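Local coordinates for prephenate dehydratase (Arthrobacter aurescens, PDB 3MWB), which binds L-phenylalanine and probably catalyses the conversion of prephenate to 3-phenylpyruvate, with loss of carbon dioxide and water, in phenylalanine biosynthesis, at residues Thr256-Ala261 / Thr294-Phe299. Numbering follows the deposited sequence.
Sequences TDSRVA and TSDAAF
D296 and S258 join the first turns of two helices. From D296, CB passes 3.9 Å from OG of S258. CG lies anti to the carbonyl carbon of D296 (chi1 -80°) and packs against the same OG. OD1 accepts a hydrogen bond from the backbone N of S258 (2.8 Å, 161° at the hydrogen), which comes from above the carboxylate plane. The side chain of D296 thus takes up an N-H in the first turn of helix 258-270. OD1 also accepts from a water that bridges to O of T294 and to N and NH1 of R259. OD2 accepts from two waters, one shared with O of T256 and one with OD1 of D257, whose OD2 accepts from N of H254. An alanine at D296 would probably leave the N-H of S258 without its acceptor and disturb these waters. CB of F299 packs on CB of S258 at 3.8 Å. CE1 of its ring touches CB of R259 (3.6 Å), and CD of R259 lies against O of T294 (3.6 Å). R269 of a second subunit packs on F299. The contact joins helix 258-270, which follows strand 245-252 in the ACT domain, to the start of C-terminal helix 296-311.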
ATOM      1  N   THR A 256      -0.036  -6.179  24.843  1.00 23.32           N
ATOM      2  CA  THR A 256       0.863  -7.345  24.980  1.00 23.78           C
ATOM      3  C   THR A 256       0.786  -8.377  23.847  1.00 23.50           C
ATOM      4  O   THR A 256       1.755  -9.106  23.623  1.00 25.12           O
ATOM      5  CB  THR A 256       0.676  -8.084  26.303  1.00 24.30           C
ATOM      6  OG1 THR A 256      -0.607  -8.708  26.332  1.00 23.72           O
ATOM      7  CG2 THR A 256       0.842  -7.120  27.459  1.00 25.25           C
ATOM      8  N   ASP A 257      -0.350  -8.474  23.165  1.00 22.26           N
ATOM      9  CA  ASP A 257      -0.439  -9.290  21.951  1.00 21.48           C
ATOM     10  C   ASP A 257       0.703  -8.885  21.022  1.00 20.76           C
ATOM     11  O   ASP A 257       0.923  -7.693  20.790  1.00 19.79           O
ATOM     12  CB  ASP A 257      -1.758  -9.053  21.240  1.00 21.15           C
ATOM     13  CG  ASP A 257      -2.960  -9.415  22.100  1.00 23.18           C
ATOM     14  OD1 ASP A 257      -2.856 -10.334  22.932  1.00 25.32           O
ATOM     15  OD2 ASP A 257      -4.000  -8.769  21.946  1.00 21.35           O
ATOM     16  N   SER A 258       1.414  -9.874  20.487  1.00 20.48           N
ATOM     17  CA  SER A 258       2.635  -9.594  19.722  1.00 20.63           C
ATOM     18  C   SER A 258       2.359  -8.689  18.519  1.00 20.33           C
ATOM     19  O   SER A 258       3.162  -7.803  18.229  1.00 20.27           O
ATOM     20  CB  SER A 258       3.313 -10.885  19.277  1.00 19.90           C
ATOM     21  OG  SER A 258       3.707 -11.670  20.391  1.00 20.82           O
ATOM     22  N   ARG A 259       1.226  -8.896  17.842  1.00 19.82           N
ATOM     23  CA  ARG A 259       0.915  -8.102  16.649  1.00 19.52           C
ATOM     24  C   ARG A 259       0.627  -6.645  17.021  1.00 19.66           C
ATOM     25  O   ARG A 259       0.858  -5.752  16.234  1.00 19.44           O
ATOM     26  CB  ARG A 259      -0.269  -8.694  15.848  1.00 19.07           C
ATOM     27  CG  ARG A 259      -1.577  -8.694  16.631  1.00 19.05           C
ATOM     28  CD  ARG A 259      -2.676  -9.559  15.966  1.00 18.78           C
ATOM     29  NE  ARG A 259      -3.928  -9.443  16.731  1.00 21.00           N
ATOM     30  CZ  ARG A 259      -4.191 -10.083  17.873  1.00 23.01           C
ATOM     31  NH1 ARG A 259      -3.312 -10.930  18.400  1.00 22.52           N
ATOM     32  NH2 ARG A 259      -5.363  -9.896  18.492  1.00 22.73           N
ATOM     33  N   VAL A 260       0.145  -6.424  18.242  1.00 19.84           N
ATOM     34  CA  VAL A 260      -0.221  -5.091  18.681  1.00 19.58           C
ATOM     35  C   VAL A 260       1.017  -4.341  19.146  1.00 19.74           C
ATOM     36  O   VAL A 260       1.198  -3.190  18.777  1.00 20.24           O
ATOM     37  CB  VAL A 260      -1.314  -5.114  19.780  1.00 18.68           C
ATOM     38  CG1 VAL A 260      -1.633  -3.682  20.259  1.00 20.02           C
ATOM     39  CG2 VAL A 260      -2.609  -5.823  19.268  1.00 20.15           C
ATOM     40  N   ALA A 261       1.841  -4.983  19.978  1.00 20.35           N
ATOM     41  CA  ALA A 261       3.115  -4.413  20.382  1.00 21.08           C
ATOM     42  C   ALA A 261       3.927  -4.063  19.151  1.00 21.52           C
ATOM     43  O   ALA A 261       4.547  -2.997  19.103  1.00 22.20           O
ATOM     44  CB  ALA A 261       3.912  -5.374  21.303  1.00 20.77           C
ATOM     45  N   THR A 294      -0.544 -14.060  12.062  1.00 20.44           N
ATOM     46  CA  THR A 294      -0.382 -12.916  12.999  1.00 20.73           C
ATOM     47  C   THR A 294      -0.488 -13.282  14.458  1.00 19.72           C
ATOM     48  O   THR A 294      -0.475 -12.378  15.334  1.00 21.23           O
ATOM     49  CB  THR A 294      -1.369 -11.761  12.748  1.00 21.66           C
ATOM     50  OG1 THR A 294      -2.681 -12.157  13.163  1.00 21.19           O
ATOM     51  CG2 THR A 294      -1.379 -11.338  11.267  1.00 23.91           C
ATOM     52  N   SER A 295      -0.590 -14.580  14.732  1.00 18.89           N
ATOM     53  CA  SER A 295      -0.668 -15.044  16.123  1.00 18.91           C
ATOM     54  C   SER A 295       0.653 -14.824  16.851  1.00 19.10           C
ATOM     55  O   SER A 295       1.715 -14.632  16.237  1.00 19.43           O
ATOM     56  CB  SER A 295      -1.075 -16.525  16.201  1.00 19.43           C
ATOM     57  OG  SER A 295      -0.039 -17.340  15.720  1.00 21.55           O
ATOM     58  N   ASP A 296       0.584 -14.828  18.175  1.00 19.34           N
ATOM     59  CA  ASP A 296       1.767 -14.677  18.972  1.00 20.08           C
ATOM     60  C   ASP A 296       2.785 -15.744  18.551  1.00 19.66           C
ATOM     61  O   ASP A 296       3.991 -15.474  18.495  1.00 20.12           O
ATOM     62  CB  ASP A 296       1.402 -14.768  20.455  1.00 21.65           C
ATOM     63  CG  ASP A 296       0.831 -13.456  21.012  1.00 24.50           C
ATOM     64  OD1 ASP A 296       0.465 -12.520  20.242  1.00 22.72           O
ATOM     65  OD2 ASP A 296       0.762 -13.356  22.256  1.00 27.24           O
ATOM     66  N   ALA A 297       2.283 -16.933  18.220  1.00 18.84           N
ATOM     67  CA  ALA A 297       3.115 -18.064  17.817  1.00 19.72           C
ATOM     68  C   ALA A 297       3.852 -17.792  16.513  1.00 19.26           C
ATOM     69  O   ALA A 297       5.050 -18.072  16.417  1.00 19.09           O
ATOM     70  CB  ALA A 297       2.299 -19.380  17.738  1.00 19.57           C
ATOM     71  N   ALA A 298       3.140 -17.244  15.523  1.00 18.58           N
ATOM     72  CA  ALA A 298       3.775 -16.914  14.247  1.00 19.37           C
ATOM     73  C   ALA A 298       4.895 -15.874  14.452  1.00 19.54           C
ATOM     74  O   ALA A 298       6.002 -16.021  13.904  1.00 20.50           O
ATOM     75  CB  ALA A 298       2.726 -16.415  13.227  1.00 18.61           C
ATOM     76  N   PHE A 299       4.617 -14.849  15.265  1.00 20.07           N
ATOM     77  CA  PHE A 299       5.604 -13.826  15.557  1.00 20.20           C
ATOM     78  C   PHE A 299       6.842 -14.445  16.200  1.00 20.56           C
ATOM     79  O   PHE A 299       7.959 -14.053  15.898  1.00 20.55           O
ATOM     80  CB  PHE A 299       5.028 -12.714  16.452  1.00 21.84           C
ATOM     81  CG  PHE A 299       4.386 -11.602  15.678  1.00 23.18           C
ATOM     82  CD1 PHE A 299       3.049 -11.689  15.270  1.00 19.62           C
ATOM     83  CD2 PHE A 299       5.129 -10.483  15.314  1.00 23.71           C
ATOM     84  CE1 PHE A 299       2.484 -10.675  14.527  1.00 20.17           C
ATOM     85  CE2 PHE A 299       4.544  -9.456  14.563  1.00 25.08           C
ATOM     86  CZ  PHE A 299       3.231  -9.562  14.164  1.00 24.66           C
TER
HETATM   87  O   HOH W   1       2.131 -11.610  24.158  1.00 26.96           O
HETATM   88  O   HOH W   2      -1.841 -12.752  22.775  1.00 25.66           O
HETATM   89  O   HOH W   3       5.255 -13.726  20.100  1.00 21.24           O
HETATM   90  O   HOH W   4      -0.332 -11.577  17.945  1.00 16.89           O